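Local coordinates for peptidase M16 inactive domain family protein (Pseudomonas fluorescens, PDB 3GWB), which belongs to the peptidase M16 family but carries its inactive domain, so that a hydrolase activity is at most presumed and its precise role remains open, at residues G139-Y142 with Q143-N146; R158-G161 with T162-Y165; P178-L181 with A182-K185; A186-A189 with K190-A194. One frame throughout, in Å; residues are numbered along the deposited sequence.

Overall arrangement
All four contacts are local, lying where helices begin or end in the run from helix 126-143 to helix 181-191. Contacts 3 and 4 share helix 181-191: the first is its partly exposed N-terminal start, governed by capping hydrogen bonds, the second its buried C-terminal end, governed by rings and methyl groups. Their centres are 13 Å apart. Contact 1 closes helix 126-143 against the second subunit and is the one built on a salt bridge. Contact 2, about 21 Å from it between centres, ends helix 147-160 in an aromatic cluster whose turn is exposed. Thus ionic chemistry meets the other subunit, while the aromatic groups of contacts 2 and 4 lie on the buried sides.

Contact 1: G139-Y142 with Q143-N146; sequences GFEY and QKQN
Glu141 and Lys144 lie side by side at the end of helix 126-143, their side chains pointing the same way, and join in a salt bridge. The glutamate bends at chi2 (-60°), folding its carboxylate back toward the lysine, whose chain runs out fully extended beyond CG. Lys144 NZ straddles the two oxygens from well out of the carboxylate plane, about a third of a right angle at each: it reaches Glu141 OE1 at 2.7 Å, on the syn side, and Glu141 OE2 at 2.6 Å. Phe140 and Gln143 are also aligned, but with ring and amide almost perpendicular (88°), and Gln143 OE1 comes to the ring edge, 4.1 Å from Phe140 CD1. The Gln143 NE2 end goes to Asp170.

The helix closes through Gln143 N, bonded to Gly139 O at 2.9 Å. A type I turn from Gln143 to Asn146 then leads on, and Asn146 OD1 caps the next helix at Lys149 N. Gln145 NE2 bonds Ser247 of the second subunit.

A leucine in place of Lys144 would probably deprive the buried Glu141 carboxylate of its main counter-charge, leaving the long, weak ion pair to Arg319 of the second subunit as a poor substitute. With lysine and that arginine both gathered round it, the carboxylate is likely to stay ionised, a negative centre in the subunit interface.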
# COMPACT_ATOMS: atom_id res chain seq x y z
N GLY A 139 12.46 2.85 -9.31
CA GLY A 139 11.39 1.91 -9.59
C GLY A 139 11.69 1.03 -10.80
O GLY A 139 11.40 -0.16 -10.77
N PHE A 140 12.26 1.61 -11.85
CA PHE A 140 12.58 0.84 -13.05
C PHE A 140 13.59 -0.26 -12.74
O PHE A 140 13.54 -1.34 -13.32
CB PHE A 140 13.14 1.74 -14.15
CG PHE A 140 12.17 2.78 -14.64
CD1 PHE A 140 10.87 2.43 -14.98
CD2 PHE A 140 12.56 4.11 -14.74
CE1 PHE A 140 9.97 3.38 -15.44
CE2 PHE A 140 11.67 5.08 -15.20
CZ PHE A 140 10.37 4.71 -15.54
N GLU A 141 14.52 0.03 -11.83
CA GLU A 141 15.54 -0.93 -11.44
C GLU A 141 14.90 -2.10 -10.69
O GLU A 141 15.20 -3.26 -10.97
CB GLU A 141 16.59 -0.26 -10.56
CG GLU A 141 17.37 0.83 -11.27
CD GLU A 141 18.11 0.30 -12.48
OE1 GLU A 141 19.07 -0.48 -12.30
OE2 GLU A 141 17.74 0.66 -13.62
N TYR A 142 14.03 -1.78 -9.74
CA TYR A 142 13.34 -2.81 -8.97
C TYR A 142 12.51 -3.70 -9.89
O TYR A 142 12.48 -4.92 -9.73
CB TYR A 142 12.42 -2.17 -7.93
CG TYR A 142 13.14 -1.46 -6.80
CD1 TYR A 142 13.94 -2.16 -5.90
CD2 TYR A 142 12.99 -0.08 -6.61
CE1 TYR A 142 14.58 -1.52 -4.84
CE2 TYR A 142 13.62 0.58 -5.56
CZ TYR A 142 14.41 -0.15 -4.68
OH TYR A 142 15.03 0.50 -3.63
N GLN A 143 11.86 -3.06 -10.86
CA GLN A 143 11.01 -3.76 -11.82
C GLN A 143 11.65 -4.91 -12.59
O GLN A 143 11.01 -5.93 -12.83
CB GLN A 143 10.45 -2.75 -12.84
CG GLN A 143 9.10 -2.17 -12.47
CD GLN A 143 8.67 -1.08 -13.44
OE1 GLN A 143 8.94 -1.17 -14.64
NE2 GLN A 143 8.00 -0.06 -12.92
N LYS A 144 12.91 -4.74 -12.98
CA LYS A 144 13.59 -5.79 -13.73
C LYS A 144 13.98 -7.00 -12.89
O LYS A 144 14.53 -7.98 -13.41
CB LYS A 144 14.81 -5.22 -14.46
CG LYS A 144 15.64 -4.25 -13.64
CD LYS A 144 16.61 -3.50 -14.55
CE LYS A 144 17.45 -2.51 -13.76
NZ LYS A 144 18.30 -1.67 -14.65
N GLN A 145 13.69 -6.94 -11.60
CA GLN A 145 13.99 -8.03 -10.68
C GLN A 145 12.69 -8.77 -10.42
O GLN A 145 12.61 -9.67 -9.59
CB GLN A 145 14.54 -7.49 -9.36
CG GLN A 145 15.72 -6.54 -9.53
CD GLN A 145 16.24 -6.00 -8.21
OE1 GLN A 145 15.51 -5.38 -7.44
NE2 GLN A 145 17.53 -6.23 -7.95
N ASN A 146 11.65 -8.35 -11.16
CA ASN A 146 10.31 -8.91 -11.04
C ASN A 146 9.87 -9.58 -12.34
O ASN A 146 9.61 -8.91 -13.34
CB ASN A 146 9.34 -7.78 -10.69
CG ASN A 146 7.94 -8.29 -10.39
OD1 ASN A 146 7.40 -9.12 -11.12
ND2 ASN A 146 7.33 -7.77 -9.33

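Contact 2: R158-G161 with T162-Y165; sequences RLYG and THPY
Tyr160 and Tyr165 make the close part of this contact, just where helix 147-160 runs out. Tyr165 CB sits over the centre of the Tyr160 ring, 3.9 Å from its centroid and only 6° off the normal, a CH-pi contact. From there the Tyr165 ring turns its edge toward the same partner in an offset edge-to-face pair, planes at 82°, with Tyr165 CD2 3.7 Å from Tyr160 CE1. His163 completes an aromatic cluster: its ring, borne on a CG anti to the backbone N (chi1 -176°), lies alongside that of Tyr160 at an oblique tilt, the centroids 5.4 Å apart.

The turn above the cluster is looser. Gly161 leaves the helix with positive phi and, with Thr162, occupies the corner of a type II' turn that is exposed to solvent. His163 N bonds Tyr160 O at 2.8 Å and closes the turn, while the Thr162 side chain meets little more than the backbone of Gly161.

An alanine at Tyr160 would probably leave Tyr165 CB and its ring edge facing a gap, and Arg309 O without its hydroxyl partner. Tyr165 OH bonds Ala308 N. Through Tyr160 the helix end packs on Leu257 of strand 249-257 and Pro311 of strand 311-319, both in the five-stranded sheet, and the loop that follows reaches, through Tyr165 O, Lys92 NZ in the loop joining strands 85-90 and 95-102 of the other large sheet.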
# COMPACT_ATOMS: atom_id res chain seq x y z
N ARG A 158 3.09 -6.76 -27.19
CA ARG A 158 2.63 -7.68 -28.23
C ARG A 158 1.15 -7.48 -28.53
O ARG A 158 0.71 -7.61 -29.67
CB ARG A 158 2.88 -9.13 -27.79
CG ARG A 158 4.34 -9.56 -27.84
CD ARG A 158 4.58 -10.80 -26.99
NE ARG A 158 5.96 -11.26 -27.07
CZ ARG A 158 6.43 -12.06 -28.02
NH1 ARG A 158 5.62 -12.51 -28.97
NH2 ARG A 158 7.71 -12.41 -28.03
N LEU A 159 0.39 -7.15 -27.49
CA LEU A 159 -1.05 -6.95 -27.61
C LEU A 159 -1.46 -5.67 -28.34
O LEU A 159 -2.35 -5.69 -29.19
CB LEU A 159 -1.67 -6.94 -26.21
CG LEU A 159 -2.88 -7.81 -25.88
CD1 LEU A 159 -2.52 -9.27 -26.03
CD2 LEU A 159 -3.33 -7.53 -24.44
N TYR A 160 -0.80 -4.56 -28.00
CA TYR A 160 -1.13 -3.26 -28.59
C TYR A 160 -0.17 -2.65 -29.62
O TYR A 160 -0.50 -1.63 -30.23
CB TYR A 160 -1.34 -2.26 -27.45
CG TYR A 160 -2.59 -2.52 -26.65
CD1 TYR A 160 -3.83 -2.10 -27.11
CD2 TYR A 160 -2.53 -3.19 -25.43
CE1 TYR A 160 -4.99 -2.33 -26.38
CE2 TYR A 160 -3.70 -3.43 -24.68
CZ TYR A 160 -4.93 -2.99 -25.17
OH TYR A 160 -6.09 -3.22 -24.47
N GLY A 161 1.00 -3.24 -29.81
CA GLY A 161 1.93 -2.69 -30.79
C GLY A 161 2.25 -1.21 -30.61
O GLY A 161 2.85 -0.82 -29.61
N THR A 162 1.86 -0.38 -31.58
CA THR A 162 2.14 1.05 -31.50
C THR A 162 1.00 1.86 -30.88
O THR A 162 1.07 3.09 -30.80
CB THR A 162 2.44 1.65 -32.90
OG1 THR A 162 1.42 1.26 -33.82
CG2 THR A 162 3.79 1.16 -33.40
N HIS A 163 -0.04 1.16 -30.45
CA HIS A 163 -1.19 1.80 -29.84
C HIS A 163 -0.77 2.45 -28.52
O HIS A 163 0.08 1.92 -27.80
CB HIS A 163 -2.27 0.76 -29.57
CG HIS A 163 -3.53 1.34 -29.02
ND1 HIS A 163 -4.53 1.84 -29.82
CD2 HIS A 163 -3.94 1.52 -27.74
CE1 HIS A 163 -5.51 2.31 -29.05
NE2 HIS A 163 -5.17 2.13 -27.79
N PRO A 164 -1.35 3.62 -28.18
CA PRO A 164 -1.04 4.35 -26.95
C PRO A 164 -1.14 3.55 -25.64
O PRO A 164 -0.56 3.96 -24.62
CB PRO A 164 -2.01 5.53 -26.99
CG PRO A 164 -2.08 5.82 -28.46
CD PRO A 164 -2.23 4.43 -29.05
N TYR A 165 -1.86 2.43 -25.64
CA TYR A 165 -1.98 1.62 -24.42
C TYR A 165 -0.80 0.67 -24.25
O TYR A 165 -0.60 0.11 -23.17
CB TYR A 165 -3.26 0.76 -24.43
CG TYR A 165 -4.57 1.50 -24.28
CD1 TYR A 165 -4.63 2.81 -23.80
CD2 TYR A 165 -5.77 0.87 -24.61
CE1 TYR A 165 -5.86 3.47 -23.65
CE2 TYR A 165 -6.99 1.50 -24.46
CZ TYR A 165 -7.03 2.80 -23.98
OH TYR A 165 -8.25 3.41 -23.85

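Contact 3: P178-L181 with A182-K185; sequences PITL and AQLK
The amide of Gln183 is met at its oxygen edge by Thr180 N, 2.8 Å from Gln183 OE1, in the carbonyl plane and on a lone pair. To one side of that plane, displaced from over the group, stands Ile179 CD1, 4.0 Å from Gln183 NE2; the loop residue Ala52 also touches this side chain. The bond is half of a capping box at the start of helix 181-191. In the other half the N-cap residue Thr180 answers with its side chain, OG1 accepting from Gln183 N in a weak bond of 3.3 Å.

Both halves depend on side-chain shape. Gln183, extended beyond CG (chi2 176°), reaches back along the first turn to the Thr180 backbone, and the two side chains cross at about a right angle. Thr180 holds OG1 between its backbone N and carbonyl carbon (chi1 69°), which presents the hydroxyl to the first turn. The box thus engages one amide at the helix start and the amide of the N-cap itself. Thr180 O opens the regular bonding, taking Leu184 N at 3.2 Å, and Lys185 N follows on Leu181 O.

Beside the polar box runs an apolar link. Ile179, just before the cap, and Leu184, four residues into the helix, form a hydrophobic staple and pack on helix 55-62, while Leu181 and Leu184 reach Leu129 of helix 126-143. Within the staple, the methyl Ile179 CG2 meets Leu184 CD2 at 3.7 Å.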
# COMPACT_ATOMS: atom_id res chain seq x y z
N PRO A 178 14.74 13.37 -19.37
CA PRO A 178 14.50 14.54 -20.24
C PRO A 178 13.27 15.41 -19.93
O PRO A 178 13.28 16.60 -20.25
CB PRO A 178 14.41 13.92 -21.63
CG PRO A 178 15.25 12.69 -21.51
CD PRO A 178 14.82 12.15 -20.18
N ILE A 179 12.23 14.84 -19.32
CA ILE A 179 11.02 15.61 -19.02
C ILE A 179 11.29 16.89 -18.23
O ILE A 179 11.82 16.85 -17.13
CB ILE A 179 9.98 14.77 -18.24
CG1 ILE A 179 9.61 13.52 -19.05
CG2 ILE A 179 8.73 15.60 -17.97
CD1 ILE A 179 9.13 13.82 -20.44
N THR A 180 10.90 18.03 -18.80
CA THR A 180 11.13 19.32 -18.15
C THR A 180 9.87 19.92 -17.55
O THR A 180 8.75 19.46 -17.79
CB THR A 180 11.68 20.33 -19.15
OG1 THR A 180 10.66 20.65 -20.09
CG2 THR A 180 12.89 19.74 -19.89
N LEU A 181 10.06 20.98 -16.76
CA LEU A 181 8.94 21.66 -16.13
C LEU A 181 8.03 22.25 -17.21
O LEU A 181 6.82 22.29 -17.05
CB LEU A 181 9.46 22.77 -15.21
CG LEU A 181 10.30 22.29 -14.03
CD1 LEU A 181 10.80 23.49 -13.22
CD2 LEU A 181 9.48 21.36 -13.15
N ALA A 182 8.64 22.69 -18.31
CA ALA A 182 7.88 23.26 -19.43
C ALA A 182 6.90 22.25 -19.99
O ALA A 182 5.78 22.59 -20.36
CB ALA A 182 8.83 23.73 -20.52
N GLN A 183 7.33 20.99 -20.08
CA GLN A 183 6.48 19.93 -20.59
C GLN A 183 5.35 19.60 -19.63
O GLN A 183 4.22 19.34 -20.05
CB GLN A 183 7.31 18.68 -20.85
CG GLN A 183 8.27 18.80 -22.02
CD GLN A 183 9.12 17.56 -22.18
OE1 GLN A 183 10.05 17.33 -21.41
NE2 GLN A 183 8.79 16.73 -23.16
N LEU A 184 5.65 19.60 -18.34
CA LEU A 184 4.64 19.29 -17.35
C LEU A 184 3.58 20.39 -17.37
O LEU A 184 2.38 20.12 -17.27
CB LEU A 184 5.25 19.21 -15.95
CG LEU A 184 6.27 18.10 -15.69
CD1 LEU A 184 6.62 18.08 -14.20
CD2 LEU A 184 5.70 16.75 -16.11
N LYS A 185 4.05 21.63 -17.50
CA LYS A 185 3.16 22.79 -17.53
C LYS A 185 2.25 22.75 -18.74
O LYS A 185 1.05 23.02 -18.64
CB LYS A 185 3.98 24.09 -17.53
CG LYS A 185 4.59 24.44 -16.18
CD LYS A 185 5.36 25.75 -16.26
CE LYS A 185 5.94 26.13 -14.91
NZ LYS A 185 6.68 27.42 -14.96

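Contact 4: A186-A189 with K190-A194; sequences AFHA and KAYAA
Tyr192 reaches back over the last turn of helix 181-191 to His188, and its atoms can be followed outward one by one. CB lies over a face of the imidazole, offset toward the rim, with Tyr192 CB 3.9 Å from the centroid of the His188 ring, a CH-pi contact. Next, Tyr192 CG meets His188 CD2 at 3.6 Å, and Tyr192 CD1 stays 3.8 Å from that same His188 CD2. The ring then slides off the histidine: the planes are nearly parallel, at 14°, yet hardly overlap. Further out, Tyr192 CE1 comes within 4.2 Å of Phe187 CE2, which lies near the plane of the tyrosine at its edge. At the tip, OH bonds Asn60 ND2 of helix 55-62.

Phe187 has its own methyl partner. Its CG is anti to the backbone N (chi1 -177°), which lays the ring against the residue one turn on; Ala191 CB sits over one face, 3.6 Å from Phe187 CZ. The backbone bond of the same pair is short and straight, Ala191 N to Phe187 O at 2.7 Å with an angle of 171° at the hydrogen. Tyr192 N bonds His188 O at 2.9 Å, and Tyr192 is then the first residue to leave the helical conformation.

The buried polar tips are not left over. His188 NE2 bonds the carbonyl of Val119, which fixes the turn of the imidazole, whereas the Asn60 bond tethers the tyrosine hydroxyl and packing on His188 and Phe187 sets the tilt of its ring. The contact therefore joins CH-pi packing within the helix to hydrogen bonds outside it.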
# COMPACT_ATOMS: atom_id res chain seq x y z
N ALA A 186 2.82 22.39 -19.88
CA ALA A 186 2.06 22.31 -21.12
C ALA A 186 1.07 21.15 -21.10
O ALA A 186 -0.05 21.27 -21.58
CB ALA A 186 3.00 22.18 -22.30
N PHE A 187 1.50 20.00 -20.57
CA PHE A 187 0.62 18.84 -20.49
C PHE A 187 -0.57 19.15 -19.58
O PHE A 187 -1.71 18.82 -19.89
CB PHE A 187 1.35 17.61 -19.95
CG PHE A 187 0.49 16.38 -19.92
CD1 PHE A 187 0.18 15.71 -21.10
CD2 PHE A 187 -0.07 15.92 -18.73
CE1 PHE A 187 -0.67 14.60 -21.10
CE2 PHE A 187 -0.92 14.81 -18.71
CZ PHE A 187 -1.22 14.16 -19.90
N HIS A 188 -0.29 19.78 -18.44
CA HIS A 188 -1.33 20.14 -17.47
C HIS A 188 -2.36 21.10 -18.06
O HIS A 188 -3.56 20.92 -17.86
CB HIS A 188 -0.68 20.76 -16.23
CG HIS A 188 -1.65 21.08 -15.14
ND1 HIS A 188 -2.25 22.32 -15.01
CD2 HIS A 188 -2.17 20.32 -14.15
CE1 HIS A 188 -3.09 22.30 -13.99
NE2 HIS A 188 -3.06 21.09 -13.46
N ALA A 189 -1.90 22.11 -18.79
CA ALA A 189 -2.80 23.09 -19.39
C ALA A 189 -3.72 22.45 -20.43
O ALA A 189 -4.85 22.90 -20.65
CB ALA A 189 -1.98 24.21 -20.04
N LYS A 190 -3.23 21.39 -21.04
CA LYS A 190 -3.98 20.66 -22.06
C LYS A 190 -4.87 19.54 -21.52
O LYS A 190 -6.05 19.45 -21.85
CB LYS A 190 -3.00 20.06 -23.08
CG LYS A 190 -3.63 19.12 -24.09
CD LYS A 190 -2.63 18.70 -25.18
CE LYS A 190 -1.54 17.79 -24.65
NZ LYS A 190 -2.11 16.49 -24.17
N ALA A 191 -4.29 18.68 -20.69
CA ALA A 191 -5.00 17.52 -20.15
C ALA A 191 -5.84 17.77 -18.91
O ALA A 191 -6.79 17.03 -18.64
CB ALA A 191 -4.01 16.38 -19.90
N TYR A 192 -5.51 18.79 -18.14
CA TYR A 192 -6.29 19.07 -16.95
C TYR A 192 -7.28 20.21 -17.16
O TYR A 192 -7.83 20.77 -16.21
CB TYR A 192 -5.36 19.35 -15.76
CG TYR A 192 -4.75 18.08 -15.20
CD1 TYR A 192 -3.78 17.37 -15.91
CD2 TYR A 192 -5.18 17.55 -13.98
CE1 TYR A 192 -3.26 16.18 -15.44
CE2 TYR A 192 -4.66 16.34 -13.49
CZ TYR A 192 -3.70 15.67 -14.23
OH TYR A 192 -3.20 14.47 -13.76
N ALA A 193 -7.52 20.54 -18.43
CA ALA A 193 -8.47 21.59 -18.77
C ALA A 193 -9.87 21.18 -18.30
O ALA A 193 -10.22 19.99 -18.32
CB ALA A 193 -8.46 21.84 -20.29
N ALA A 194 -10.65 22.15 -17.86
CA ALA A 194 -12.00 21.90 -17.36
C ALA A 194 -12.88 21.10 -18.33
O ALA A 194 -13.67 20.26 -17.91
CB ALA A 194 -12.66 23.21 -17.01